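Local coordinates for protein lipocalin (Argas monolakensis, PDB 3BRN) that binds serotonin within a lipocalin beta barrel and probably serves as a biogenic amine-binding protein of a soft tick, at residues A[40-44]-A[67-71]; A[104-108]-A[132-136]. All blocks are in the same frame, centred on the assembly; numbering follows the deposited sequence.

Overall arrangement
Contact 1 (40-44 with 67-71) and contact 2 (104-108 with 132-136) lie on opposite sides of the chain's centre, their own centres about 20 Å apart, and in each a strand of the one curled antiparallel sheet touches serotonin. Contact 2 is the more deeply buried: five of its six touching residues are buried, against two of five in contact 1. The chemistry differs accordingly. Contact 1 joins two strands of the barrel through a tyrosine hydroxyl and a methionine, whereas contact 2 fixes helix 131-140 to strand 105-109 by a disulfide and a valine. Toward the ligand, contact 1 offers apolar Val43, and contact 2 offers Asp106 and Met108.

Contact 1 of 2, residues A[40-44]-A[67-71]; sequences CAYVL and QMIQL. With SRO (serotonin), chain C.
Tyr42 overlaps Met68 on the outer side of the lipocalin barrel, in a Met-aromatic contact: SD of Met68 lies 5.2 Å from the centroid of the Tyr42 ring, 55° off the ring normal, an oblique approach. The methyl is the part that touches, with Met68 CE 3.8 Å from Tyr42 CD1. Bends at chi2 and chi3 turn the methionine chain so that its methyl reaches Cys40, where Met68 CE lies 3.6 Å from Cys40 O and also touches Cys40 CB. The two strands are not direct sheet neighbours: their axes come no nearer than 9.0 Å and cross steeply, and strand 55-64 pairs with both, so side chains bridge the gap. With CG set between the backbone N and carbonyl carbon (chi1 76°), the tyrosine ring reaches across to strand 67-71. There Tyr42 OH rests 3.5 Å from CG of Gln70. Pro157, the C-terminal residue, packs against Tyr42, Met68 and Gln70, while Cys40 is tied to Cys153 by a disulfide. Val43, the next residue along the strand, faces the pocket instead, its CG2 3.7 Å from CE3 of serotonin. The hydrogen bond from Tyr42 OH to Ile69 O measures 3.0 Å, and its donor stands above the carbonyl plane, 53° out of it.

Contact 2 of 2, residues A[104-108]-A[132-136]; sequences SCDVM and CDTKF. With SRO (serotonin), chain C.
Cys105 and Cys132 are joined by a disulfide, SG to SG 2.1 Å with chi3 84°, which links strand 105-108 to helix 132-136. Beside this covalent bridge the main bump is Val107, whose CG2 enters a shallow hollow on the helix formed by Cys132, Lys135 and Phe136. The floor of the hollow is backbone: CG2 of Val107 lies 3.5 Å from O of Cys132, the same oxygen that accepts the helical hydrogen bond from Phe136 N. Its walls are aliphatic. Val107 CG2 is 4.0 Å from Cys132 CB and 4.2 Å from Phe136 CB, and the Lys135 chain passes at a slant, its CG 3.9 Å from CG2 of Val107. The lysine begins toward the strand, but a bend at chi2 (74°) leads its end away, leaving the methylenes nearest the backbone to make the contact. CG1 of Val107 also meets Lys135 CG, whereas CG2 bears the packing against Cys132 and Phe136. Alternation along the strand puts Cys105 and Val107 on its helix-facing side, and the near-parallel course of the two segments (9°, axes 8.2 Å apart) lets them meet the helix one after the other.

Asp106 and Met108 point away from the helix. Asp106 OD2 accepts a hydrogen bond of 2.8 Å from NZ of serotonin, a pairing that would probably stabilise a positively charged amine; OD1 is held by Ser100 OG. The methyl end of Met108 reaches the indole, Met108 CE standing 3.5 Å from CD1 of serotonin. A barrel strand with one face lining the ligand pocket and the other covered by a helix near the C-terminus is an arrangement characteristic of the lipocalin fold.

Contact 1 of 2, residues A[40-44]-A[67-71]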
ATOM      1  N   CYS A  40     -10.838  -2.074   5.397  1.00 41.99           N
ATOM      2  CA  CYS A  40      -9.741  -1.740   6.316  1.00 40.59           C
ATOM      3  C   CYS A  40      -8.489  -2.588   6.135  1.00 40.23           C
ATOM      4  O   CYS A  40      -7.735  -2.802   7.094  1.00 36.39           O
ATOM      5  CB  CYS A  40     -10.200  -1.790   7.779  1.00 40.08           C
ATOM      6  SG  CYS A  40     -11.778  -0.965   8.126  1.00 50.66           S
ATOM      7  N   ALA A  41      -8.242  -3.024   4.901  1.00 34.85           N
ATOM      8  CA  ALA A  41      -7.056  -3.816   4.580  1.00 38.05           C
ATOM      9  C   ALA A  41      -5.812  -2.960   4.809  1.00 35.77           C
ATOM     10  O   ALA A  41      -5.825  -1.761   4.536  1.00 35.46           O
ATOM     11  CB  ALA A  41      -7.121  -4.307   3.125  1.00 39.19           C
ATOM     12  N   TYR A  42      -4.777  -3.539   5.412  1.00 32.90           N
ATOM     13  CA  TYR A  42      -3.578  -2.768   5.731  1.00 33.74           C
ATOM     14  C   TYR A  42      -2.341  -3.660   5.793  1.00 31.20           C
ATOM     15  O   TYR A  42      -2.439  -4.876   5.762  1.00 31.41           O
ATOM     16  CB  TYR A  42      -3.729  -2.079   7.096  1.00 35.24           C
ATOM     17  CG  TYR A  42      -3.561  -3.047   8.261  1.00 40.11           C
ATOM     18  CD1 TYR A  42      -4.643  -3.801   8.724  1.00 38.35           C
ATOM     19  CD2 TYR A  42      -2.310  -3.254   8.855  1.00 29.59           C
ATOM     20  CE1 TYR A  42      -4.488  -4.728   9.744  1.00 32.38           C
ATOM     21  CE2 TYR A  42      -2.143  -4.193   9.889  1.00 33.64           C
ATOM     22  CZ  TYR A  42      -3.238  -4.949  10.296  1.00 45.69           C
ATOM     23  OH  TYR A  42      -3.120  -5.879  11.314  1.00 44.88           O
ATOM     24  N   VAL A  43      -1.182  -3.026   5.685  1.00 35.68           N
ATOM     25  CA  VAL A  43       0.089  -3.683   5.924  1.00 33.77           C
ATOM     26  C   VAL A  43       0.787  -2.845   6.977  1.00 31.39           C
ATOM     27  O   VAL A  43       0.499  -1.659   7.105  1.00 37.29           O
ATOM     28  CB  VAL A  43       0.987  -3.720   4.650  1.00 35.12           C
ATOM     29  CG1 VAL A  43       0.394  -4.626   3.596  1.00 39.06           C
ATOM     30  CG2 VAL A  43       1.250  -2.300   4.098  1.00 38.23           C
ATOM     31  N   LEU A  44       1.650  -3.482   7.772  1.00 33.68           N
ATOM     32  CA  LEU A  44       2.537  -2.753   8.668  1.00 31.77           C
ATOM     33  C   LEU A  44       3.916  -2.722   8.020  1.00 33.05           C
ATOM     34  O   LEU A  44       4.318  -3.704   7.389  1.00 38.96           O
ATOM     35  CB  LEU A  44       2.639  -3.468  10.026  1.00 32.29           C
ATOM     36  CG  LEU A  44       1.422  -3.428  10.961  1.00 35.87           C
ATOM     37  CD1 LEU A  44       1.793  -4.002  12.340  1.00 40.75           C
ATOM     38  CD2 LEU A  44       0.929  -2.006  11.123  1.00 32.16           C
ATOM     39  N   GLN A  67     -12.197  -6.007  15.299  1.00 45.46           N
ATOM     40  CA  GLN A  67     -10.751  -5.977  15.517  1.00 49.95           C
ATOM     41  C   GLN A  67      -9.898  -6.116  14.259  1.00 47.68           C
ATOM     42  O   GLN A  67     -10.281  -6.786  13.302  1.00 48.35           O
ATOM     43  CB  GLN A  67     -10.347  -7.028  16.545  1.00 44.49           C
ATOM     44  CG  GLN A  67     -10.987  -6.814  17.901  1.00 54.98           C
ATOM     45  CD  GLN A  67     -10.405  -7.721  18.947  1.00 53.12           C
ATOM     46  OE1 GLN A  67     -10.018  -8.923  18.534  1.00 70.72           O
ATOM     47  NE2 GLN A  67     -10.228  -7.323  20.099  1.00 59.40           N
ATOM     48  N   MET A  68      -8.730  -5.482  14.277  1.00 52.62           N
ATOM     49  CA  MET A  68      -7.754  -5.626  13.194  1.00 48.77           C
ATOM     50  C   MET A  68      -6.987  -6.926  13.403  1.00 49.27           C
ATOM     51  O   MET A  68      -6.215  -7.044  14.359  1.00 50.38           O
ATOM     52  CB  MET A  68      -6.754  -4.464  13.221  1.00 50.06           C
ATOM     53  CG  MET A  68      -7.329  -3.099  12.901  1.00 50.52           C
ATOM     54  SD  MET A  68      -8.106  -3.091  11.274  1.00 46.45           S
ATOM     55  CE  MET A  68      -7.285  -1.704  10.480  1.00 40.08           C
ATOM     56  N   ILE A  69      -7.203  -7.906  12.529  1.00 45.53           N
ATOM     57  CA  ILE A  69      -6.461  -9.162  12.629  1.00 45.03           C
ATOM     58  C   ILE A  69      -5.093  -9.030  11.977  1.00 47.53           C
ATOM     59  O   ILE A  69      -4.929  -8.296  10.989  1.00 45.85           O
ATOM     60  CB  ILE A  69      -7.203 -10.345  11.974  1.00 47.60           C
ATOM     61  CG1 ILE A  69      -7.329 -10.121  10.469  1.00 49.88           C
ATOM     62  CG2 ILE A  69      -8.554 -10.600  12.665  1.00 54.40           C
ATOM     63  CD1 ILE A  69      -7.653 -11.373   9.677  1.00 66.22           C
ATOM     64  N   GLN A  70      -4.116  -9.748  12.526  1.00 44.86           N
ATOM     65  CA  GLN A  70      -2.750  -9.720  12.005  1.00 46.39           C
ATOM     66  C   GLN A  70      -2.358 -11.067  11.428  1.00 48.48           C
ATOM     67  O   GLN A  70      -2.516 -12.098  12.073  1.00 50.60           O
ATOM     68  CB  GLN A  70      -1.765  -9.351  13.106  1.00 45.15           C
ATOM     69  CG  GLN A  70      -2.117  -8.093  13.857  1.00 45.19           C
ATOM     70  CD  GLN A  70      -1.137  -7.808  14.968  1.00 56.77           C
ATOM     71  OE1 GLN A  70       0.022  -8.453  14.906  1.00 64.29           O
ATOM     72  NE2 GLN A  70      -1.424  -7.041  15.889  1.00 64.88           N
ATOM     73  N   LEU A  71      -1.857 -11.050  10.201  1.00 44.00           N
ATOM     74  CA  LEU A  71      -1.337 -12.239   9.547  1.00 41.65           C
ATOM     75  C   LEU A  71       0.061 -11.864   9.054  1.00 43.90           C
ATOM     76  O   LEU A  71       0.436 -10.694   9.117  1.00 43.86           O
ATOM     77  CB  LEU A  71      -2.232 -12.625   8.366  1.00 42.18           C
ATOM     78  CG  LEU A  71      -3.700 -12.871   8.737  1.00 51.96           C
ATOM     79  CD1 LEU A  71      -4.535 -13.186   7.513  1.00 46.62           C
ATOM     80  CD2 LEU A  71      -3.792 -14.005   9.734  1.00 60.81           C
TER
HETATM   81  OH  SRO C 158       4.923  -4.907   2.691  1.00 30.72           O
HETATM   82  CZ3 SRO C 158       4.082  -4.524   1.674  1.00 20.96           C
HETATM   83  CH2 SRO C 158       3.612  -5.520   0.822  1.00 22.30           C
HETATM   84  CZ2 SRO C 158       2.661  -5.218  -0.156  1.00 29.99           C
HETATM   85  CE2 SRO C 158       2.279  -3.891  -0.276  1.00 20.32           C
HETATM   86  NE1 SRO C 158       1.455  -3.213  -1.115  1.00 19.00           N
HETATM   87  CD1 SRO C 158       1.431  -1.907  -0.761  1.00 18.43           C
HETATM   88  CG  SRO C 158       2.293  -1.723   0.321  1.00 20.61           C
HETATM   89  CD2 SRO C 158       2.834  -2.975   0.602  1.00 25.20           C
HETATM   90  CE3 SRO C 158       3.699  -3.291   1.534  1.00 28.32           C
HETATM   91  CB  SRO C 158       2.597  -0.410   1.002  1.00 25.24           C
HETATM   92  CA  SRO C 158       4.064  -0.006   0.756  1.00 24.56           C
HETATM   93  NZ  SRO C 158       4.364   1.178   1.568  1.00 24.95           N

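Contact 2 of 2, residues A[104-108]-A[132-136]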
ATOM      1  N   SER A 104       4.201   9.060   3.126  1.00 42.59           N
ATOM      2  CA  SER A 104       2.783   9.034   3.464  1.00 41.91           C
ATOM      3  C   SER A 104       1.914   8.172   2.557  1.00 37.88           C
ATOM      4  O   SER A 104       0.855   7.707   2.976  1.00 38.09           O
ATOM      5  CB  SER A 104       2.222  10.457   3.530  1.00 42.61           C
ATOM      6  OG  SER A 104       2.375  11.125   2.293  1.00 45.48           O
ATOM      7  N   CYS A 105       2.292   8.047   1.291  1.00 40.10           N
ATOM      8  CA  CYS A 105       1.405   7.390   0.333  1.00 36.98           C
ATOM      9  C   CYS A 105       2.146   6.733  -0.827  1.00 33.60           C
ATOM     10  O   CYS A 105       3.260   7.127  -1.171  1.00 36.62           O
ATOM     11  CB  CYS A 105       0.357   8.383  -0.187  1.00 38.05           C
ATOM     12  SG  CYS A 105       1.065   9.745  -1.136  1.00 55.53           S
ATOM     13  N   ASP A 106       1.530   5.742  -1.446  1.00 29.58           N
ATOM     14  CA  ASP A 106       2.059   5.060  -2.600  1.00 26.71           C
ATOM     15  C   ASP A 106       0.958   4.880  -3.615  1.00 25.11           C
ATOM     16  O   ASP A 106      -0.173   4.700  -3.244  1.00 31.19           O
ATOM     17  CB  ASP A 106       2.508   3.659  -2.262  1.00 30.37           C
ATOM     18  CG  ASP A 106       3.358   3.583  -1.056  1.00 36.29           C
ATOM     19  OD1 ASP A 106       4.456   4.105  -1.056  1.00 35.89           O
ATOM     20  OD2 ASP A 106       2.940   2.925  -0.131  1.00 41.33           O
ATOM     21  N   VAL A 107       1.296   4.837  -4.887  1.00 27.07           N
ATOM     22  CA  VAL A 107       0.372   4.320  -5.891  1.00 24.89           C
ATOM     23  C   VAL A 107       1.002   3.077  -6.525  1.00 28.57           C
ATOM     24  O   VAL A 107       2.132   3.128  -6.986  1.00 28.50           O
ATOM     25  CB  VAL A 107       0.105   5.373  -6.973  1.00 24.81           C
ATOM     26  CG1 VAL A 107      -0.793   4.771  -8.093  1.00 23.99           C
ATOM     27  CG2 VAL A 107      -0.526   6.615  -6.320  1.00 25.77           C
ATOM     28  N   MET A 108       0.249   1.980  -6.566  1.00 25.26           N
ATOM     29  CA  MET A 108       0.770   0.702  -7.005  1.00 28.70           C
ATOM     30  C   MET A 108      -0.049   0.191  -8.187  1.00 26.76           C
ATOM     31  O   MET A 108      -1.244   0.498  -8.317  1.00 28.04           O
ATOM     32  CB  MET A 108       0.598  -0.345  -5.885  1.00 29.02           C
ATOM     33  CG  MET A 108       1.184   0.024  -4.530  1.00 33.17           C
ATOM     34  SD  MET A 108       2.935   0.390  -4.579  1.00 33.06           S
ATOM     35  CE  MET A 108       3.329   0.169  -2.837  1.00 41.29           C
ATOM     36  N   CYS A 132      -0.290  11.766  -4.618  1.00 36.25           N
ATOM     37  CA  CYS A 132      -0.756  10.411  -4.833  1.00 42.40           C
ATOM     38  C   CYS A 132      -2.158  10.400  -5.384  1.00 38.67           C
ATOM     39  O   CYS A 132      -2.503   9.501  -6.129  1.00 38.07           O
ATOM     40  CB  CYS A 132      -0.685   9.574  -3.568  1.00 42.67           C
ATOM     41  SG  CYS A 132       0.984   9.135  -3.097  1.00 53.05           S
ATOM     42  N   ASP A 133      -2.964  11.334  -4.961  1.00 37.33           N
ATOM     43  CA  ASP A 133      -4.300  11.435  -5.476  1.00 37.44           C
ATOM     44  C   ASP A 133      -4.219  11.753  -6.961  1.00 34.45           C
ATOM     45  O   ASP A 133      -4.862  11.172  -7.744  1.00 32.99           O
ATOM     46  CB  ASP A 133      -5.074  12.506  -4.746  1.00 37.43           C
ATOM     47  CG  ASP A 133      -6.029  11.956  -3.731  1.00 41.87           C
ATOM     48  OD1 ASP A 133      -6.458  10.828  -3.865  1.00 45.55           O
ATOM     49  OD2 ASP A 133      -6.361  12.689  -2.803  1.00 46.85           O
ATOM     50  N   THR A 134      -3.385  12.697  -7.315  1.00 35.65           N
ATOM     51  CA  THR A 134      -3.207  13.052  -8.712  1.00 30.60           C
ATOM     52  C   THR A 134      -2.743  11.862  -9.553  1.00 34.18           C
ATOM     53  O   THR A 134      -3.126  11.732 -10.714  1.00 33.48           O
ATOM     54  CB  THR A 134      -2.208  14.220  -8.881  1.00 33.51           C
ATOM     55  OG1 THR A 134      -2.648  15.347  -8.113  1.00 38.05           O
ATOM     56  CG2 THR A 134      -2.095  14.616 -10.339  1.00 33.65           C
ATOM     57  N   LYS A 135      -1.837  11.058  -9.008  1.00 29.53           N
ATOM     58  CA  LYS A 135      -1.264   9.951  -9.772  1.00 30.07           C
ATOM     59  C   LYS A 135      -2.292   8.836  -9.893  1.00 28.73           C
ATOM     60  O   LYS A 135      -2.437   8.211 -10.952  1.00 29.01           O
ATOM     61  CB  LYS A 135       0.015   9.440  -9.100  1.00 27.49           C
ATOM     62  CG  LYS A 135       0.599   8.173  -9.714  1.00 34.69           C
ATOM     63  CD  LYS A 135       1.278   8.458 -11.050  1.00 31.29           C
ATOM     64  CE  LYS A 135       1.759   7.150 -11.690  1.00 32.53           C
ATOM     65  NZ  LYS A 135       2.558   7.467 -12.923  1.00 28.86           N
ATOM     66  N   PHE A 136      -2.973   8.557  -8.788  1.00 27.99           N
ATOM     67  CA  PHE A 136      -3.970   7.490  -8.786  1.00 28.47           C
ATOM     68  C   PHE A 136      -5.091   7.811  -9.780  1.00 28.00           C
ATOM     69  O   PHE A 136      -5.496   6.949 -10.584  1.00 31.35           O
ATOM     70  CB  PHE A 136      -4.506   7.253  -7.356  1.00 29.65           C
ATOM     71  CG  PHE A 136      -5.611   6.226  -7.287  1.00 31.89           C
ATOM     72  CD1 PHE A 136      -5.316   4.874  -7.397  1.00 31.60           C
ATOM     73  CD2 PHE A 136      -6.940   6.618  -7.238  1.00 32.00           C
ATOM     74  CE1 PHE A 136      -6.327   3.908  -7.393  1.00 30.54           C
ATOM     75  CE2 PHE A 136      -7.963   5.662  -7.243  1.00 36.44           C
ATOM     76  CZ  PHE A 136      -7.638   4.301  -7.318  1.00 28.30           C
TER
HETATM   77  OH  SRO C 158       4.923  -4.907   2.691  1.00 30.72           O
HETATM   78  CZ3 SRO C 158       4.082  -4.524   1.674  1.00 20.96           C
HETATM   79  CH2 SRO C 158       3.612  -5.520   0.822  1.00 22.30           C
HETATM   80  CZ2 SRO C 158       2.661  -5.218  -0.156  1.00 29.99           C
HETATM   81  CE2 SRO C 158       2.279  -3.891  -0.276  1.00 20.32           C
HETATM   82  NE1 SRO C 158       1.455  -3.213  -1.115  1.00 19.00           N
HETATM   83  CD1 SRO C 158       1.431  -1.907  -0.761  1.00 18.43           C
HETATM   84  CG  SRO C 158       2.293  -1.723   0.321  1.00 20.61           C
HETATM   85  CD2 SRO C 158       2.834  -2.975   0.602  1.00 25.20           C
HETATM   86  CE3 SRO C 158       3.699  -3.291   1.534  1.00 28.32           C
HETATM   87  CB  SRO C 158       2.597  -0.410   1.002  1.00 25.24           C
HETATM   88  CA  SRO C 158       4.064  -0.006   0.756  1.00 24.56           C
HETATM   89  NZ  SRO C 158       4.364   1.178   1.568  1.00 24.95           N